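Local coordinates for succinate--CoA ligase subunit alpha (PDB 6MEL), which serves as the alpha subunit of a succinate--CoA ligase, joining a Rossmann-type CoA-binding domain to a CoA-ligase domain, at residues 222-233 and 269-280. Numbering follows the deposited sequence.
Sequences IKENISKPVVAF and YGIHVVDSPALI
With CG anti to the backbone N (chi1 174°), the Phe233 ring swings out to Pro277, whose CB sits over one face, off centre toward the rim, 3.9 Å from the ring centroid in a CH-pi contact. The ring edge meets backbone oxygens, CD1 lying 3.4 Å from Val274 O, and Ile280 CD1 packs on Phe233 CB. In Ile271 it is CG2 that lies anti to N; it reaches Ala232 CB at 3.7 Å, while the Ile271 and Ile222 side chains cross at about a right angle, Ile271 CD1 lying 3.5 Å from Ile222 CG2. Strands 230-235 and 272-273 pair in parallel as the two strands of a right-handed beta-alpha-beta crossover through helix 259-268, with 272-273 outermost in its sheet within this chain. Three backbone bonds hold them: His272 N to Val230 O (2.8 Å), Ala232 N to His272 O (2.9 Å), and Val274 N to Ala232 O, nearly straight at 168°. A water accepts from Val230 N and lies 2.8 Å from His272 ND1 in the imidazole plane, tying that ring to the neighbouring strand. Just before Gly270, C-prime residue of the Schellman motif ending helix 259-268, Tyr269 has CD2 3.7 Å from Lys223 CB.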
loop_
_atom_site.group_PDB
_atom_site.type_symbol
_atom_site.label_atom_id
_atom_site.label_comp_id
_atom_site.label_asym_id
_atom_site.label_seq_id
_atom_site.Cartn_x
_atom_site.Cartn_y
_atom_site.Cartn_z
ATOM N N ILE A 222 11.269 15.394 16.363
ATOM C CA ILE A 222 12.479 14.866 17.017
ATOM C C ILE A 222 13.346 16.038 17.535
ATOM O O ILE A 222 13.743 16.087 18.711
ATOM C CB ILE A 222 13.238 13.909 16.077
ATOM C CG1 ILE A 222 12.507 12.566 15.968
ATOM C CG2 ILE A 222 14.677 13.701 16.540
ATOM C CD1 ILE A 222 12.805 11.824 14.696
ATOM N N LYS A 223 13.622 16.998 16.655
ATOM C CA LYS A 223 14.438 18.140 17.020
ATOM C C LYS A 223 13.893 18.807 18.287
ATOM O O LYS A 223 14.630 19.097 19.169
ATOM C CB LYS A 223 14.452 19.153 15.874
ATOM C CG LYS A 223 15.315 20.387 16.130
ATOM C CD LYS A 223 16.768 20.030 16.257
ATOM C CE LYS A 223 17.642 21.261 16.157
ATOM N NZ LYS A 223 18.860 21.105 16.980
ATOM N N GLU A 224 12.579 19.008 18.349
ATOM C CA GLU A 224 11.944 19.747 19.405
ATOM C C GLU A 224 11.708 18.897 20.659
ATOM O O GLU A 224 11.571 19.460 21.716
ATOM C CB GLU A 224 10.645 20.378 18.900
ATOM C CG GLU A 224 10.913 21.648 18.105
ATOM C CD GLU A 224 9.779 22.180 17.238
ATOM O OE1 GLU A 224 8.629 21.750 17.430
ATOM O OE2 GLU A 224 10.054 23.030 16.358
ATOM N N ASN A 225 11.642 17.565 20.575
ATOM C CA ASN A 225 11.128 16.825 21.740
ATOM C C ASN A 225 12.006 15.649 22.167
ATOM O O ASN A 225 11.805 15.143 23.243
ATOM C CB ASN A 225 9.717 16.298 21.495
ATOM C CG ASN A 225 8.741 17.419 21.248
ATOM O OD1 ASN A 225 8.227 17.993 22.189
ATOM N ND2 ASN A 225 8.527 17.780 19.999
ATOM N N ILE A 226 12.877 15.146 21.294
ATOM C CA ILE A 226 13.546 13.879 21.541
ATOM C C ILE A 226 15.047 14.157 21.609
ATOM O O ILE A 226 15.668 14.448 20.589
ATOM C CB ILE A 226 13.208 12.869 20.421
ATOM C CG1 ILE A 226 11.697 12.721 20.221
ATOM C CG2 ILE A 226 13.859 11.524 20.674
ATOM C CD1 ILE A 226 10.994 12.019 21.359
ATOM N N SER A 227 15.653 13.973 22.782
ATOM C CA SER A 227 17.086 14.251 22.914
ATOM C C SER A 227 17.927 12.973 22.763
ATOM O O SER A 227 19.123 13.035 22.534
ATOM C CB SER A 227 17.344 14.958 24.234
ATOM O OG SER A 227 17.007 14.091 25.295
ATOM N N LYS A 228 17.317 11.795 22.909
ATOM C CA LYS A 228 18.029 10.556 22.592
ATOM C C LYS A 228 18.330 10.510 21.101
ATOM O O LYS A 228 17.550 11.000 20.278
ATOM C CB LYS A 228 17.235 9.324 23.037
ATOM C CG LYS A 228 17.043 9.303 24.546
ATOM C CD LYS A 228 16.398 8.078 25.127
ATOM C CE LYS A 228 16.212 8.229 26.633
ATOM N NZ LYS A 228 15.324 7.161 27.173
ATOM N N PRO A 229 19.512 9.980 20.715
ATOM C CA PRO A 229 19.879 9.861 19.310
ATOM C C PRO A 229 18.926 8.948 18.528
ATOM O O PRO A 229 18.508 7.899 19.041
ATOM C CB PRO A 229 21.277 9.226 19.284
ATOM C CG PRO A 229 21.731 9.198 20.723
ATOM C CD PRO A 229 20.552 9.488 21.618
ATOM N N VAL A 230 18.671 9.340 17.280
ATOM C CA VAL A 230 17.813 8.651 16.375
ATOM C C VAL A 230 18.568 8.344 15.081
ATOM O O VAL A 230 19.180 9.257 14.476
ATOM C CB VAL A 230 16.561 9.474 16.071
ATOM C CG1 VAL A 230 15.704 8.762 15.040
ATOM C CG2 VAL A 230 15.778 9.755 17.340
ATOM N N VAL A 231 18.504 7.070 14.665
ATOM C CA VAL A 231 19.007 6.598 13.410
ATOM C C VAL A 231 17.792 6.316 12.537
ATOM O O VAL A 231 16.872 5.656 13.012
ATOM C CB VAL A 231 19.840 5.325 13.596
ATOM C CG1 VAL A 231 20.193 4.657 12.265
ATOM C CG2 VAL A 231 21.104 5.586 14.395
ATOM N N ALA A 232 17.839 6.729 11.265
ATOM C CA ALA A 232 16.745 6.502 10.311
ATOM C C ALA A 232 17.266 5.849 9.046
ATOM O O ALA A 232 18.337 6.200 8.520
ATOM C CB ALA A 232 16.005 7.760 9.969
ATOM N N PHE A 233 16.490 4.863 8.580
ATOM C CA PHE A 233 16.624 4.326 7.243
ATOM C C PHE A 233 15.231 4.385 6.600
ATOM O O PHE A 233 14.281 3.884 7.176
ATOM C CB PHE A 233 17.155 2.885 7.214
ATOM C CG PHE A 233 17.150 2.305 5.812
ATOM C CD1 PHE A 233 18.107 2.688 4.881
ATOM C CD2 PHE A 233 16.124 1.502 5.368
ATOM C CE1 PHE A 233 18.068 2.229 3.573
ATOM C CE2 PHE A 233 16.071 1.056 4.057
ATOM C CZ PHE A 233 17.039 1.429 3.158
ATOM N N TYR A 269 17.144 18.060 10.316
ATOM C CA TYR A 269 16.770 18.253 11.719
ATOM C C TYR A 269 17.696 17.484 12.656
ATOM O O TYR A 269 17.370 17.372 13.847
ATOM C CB TYR A 269 15.305 17.887 11.935
ATOM C CG TYR A 269 14.374 19.017 11.586
ATOM C CD1 TYR A 269 13.564 18.982 10.463
ATOM C CD2 TYR A 269 14.365 20.161 12.365
ATOM C CE1 TYR A 269 12.720 20.038 10.159
ATOM C CE2 TYR A 269 13.520 21.222 12.090
ATOM C CZ TYR A 269 12.709 21.166 10.976
ATOM O OH TYR A 269 11.890 22.228 10.744
ATOM N N GLY A 270 18.821 16.962 12.140
ATOM C CA GLY A 270 19.884 16.336 12.999
ATOM C C GLY A 270 19.737 14.818 13.185
ATOM O O GLY A 270 20.540 14.211 13.901
ATOM N N ILE A 271 18.730 14.174 12.554
ATOM C CA ILE A 271 18.610 12.695 12.667
ATOM C C ILE A 271 19.815 12.061 11.950
ATOM O O ILE A 271 20.315 12.578 10.929
ATOM C CB ILE A 271 17.248 12.203 12.126
ATOM C CG1 ILE A 271 16.090 12.576 13.063
ATOM C CG2 ILE A 271 17.271 10.701 11.851
ATOM C CD1 ILE A 271 15.813 14.069 13.197
ATOM N N HIS A 272 20.305 10.928 12.462
ATOM C CA HIS A 272 21.370 10.198 11.774
ATOM C C HIS A 272 20.771 9.330 10.660
ATOM O O HIS A 272 20.337 8.213 10.894
ATOM C CB HIS A 272 22.182 9.308 12.733
ATOM C CG HIS A 272 22.965 10.009 13.799
ATOM N ND1 HIS A 272 22.367 10.693 14.832
ATOM C CD2 HIS A 272 24.298 10.081 14.025
ATOM C CE1 HIS A 272 23.307 11.158 15.658
ATOM N NE2 HIS A 272 24.487 10.804 15.177
ATOM N N VAL A 273 20.868 9.803 9.419
ATOM C CA VAL A 273 20.249 9.161 8.305
ATOM C C VAL A 273 21.279 8.244 7.661
ATOM O O VAL A 273 22.373 8.652 7.397
ATOM C CB VAL A 273 19.702 10.165 7.273
ATOM C CG1 VAL A 273 19.202 9.447 6.039
ATOM C CG2 VAL A 273 18.597 11.012 7.865
ATOM N N VAL A 274 20.892 6.998 7.415
ATOM C CA VAL A 274 21.760 5.986 6.796
ATOM C C VAL A 274 21.270 5.740 5.375
ATOM O O VAL A 274 20.055 5.482 5.193
ATOM C CB VAL A 274 21.687 4.712 7.666
ATOM C CG1 VAL A 274 22.275 3.501 6.998
ATOM C CG2 VAL A 274 22.376 4.952 8.997
ATOM N N ASP A 275 22.191 5.741 4.397
ATOM C CA ASP A 275 21.848 5.549 3.001
ATOM C C ASP A 275 21.744 4.059 2.685
ATOM O O ASP A 275 20.822 3.633 1.992
ATOM C CB ASP A 275 22.848 6.228 2.057
ATOM C CG ASP A 275 22.771 7.747 2.136
ATOM O OD1 ASP A 275 21.639 8.307 2.264
ATOM O OD2 ASP A 275 23.831 8.365 2.133
ATOM N N SER A 276 22.695 3.260 3.172
ATOM C CA SER A 276 22.727 1.845 2.847
ATOM C C SER A 276 22.039 1.086 3.962
ATOM O O SER A 276 22.415 1.247 5.120
ATOM C CB SER A 276 24.131 1.300 2.677
ATOM O OG SER A 276 24.124 -0.128 2.767
ATOM N N PRO A 277 21.084 0.184 3.668
ATOM C CA PRO A 277 20.424 -0.558 4.728
ATOM C C PRO A 277 21.340 -1.553 5.451
ATOM O O PRO A 277 20.948 -2.138 6.458
ATOM C CB PRO A 277 19.332 -1.306 3.959
ATOM C CG PRO A 277 19.971 -1.563 2.630
ATOM C CD PRO A 277 20.633 -0.235 2.325
ATOM N N ALA A 278 22.533 -1.775 4.900
ATOM C CA ALA A 278 23.493 -2.695 5.512
ATOM C C ALA A 278 24.174 -2.064 6.715
ATOM O O ALA A 278 24.745 -2.806 7.475
ATOM C CB ALA A 278 24.545 -3.125 4.522
ATOM N N LEU A 279 24.086 -0.730 6.865
ATOM C CA LEU A 279 24.934 0.020 7.807
ATOM C C LEU A 279 24.158 0.628 8.994
ATOM O O LEU A 279 24.659 1.542 9.663
ATOM C CB LEU A 279 25.652 1.094 6.995
ATOM C CG LEU A 279 26.467 0.592 5.804
ATOM C CD1 LEU A 279 27.303 1.740 5.225
ATOM C CD2 LEU A 279 27.390 -0.563 6.186
ATOM N N ILE A 280 22.971 0.084 9.313
ATOM C CA ILE A 280 22.189 0.551 10.446
ATOM C C ILE A 280 22.907 0.216 11.765
ATOM O O ILE A 280 22.969 1.069 12.674
ATOM C CB ILE A 280 20.760 -0.022 10.400
ATOM C CG1 ILE A 280 20.013 0.460 9.149
ATOM C CG2 ILE A 280 19.970 0.310 11.662
ATOM C CD1 ILE A 280 18.727 -0.327 8.872
HETATM O O HOH W 1 20.266 11.614 16.351
#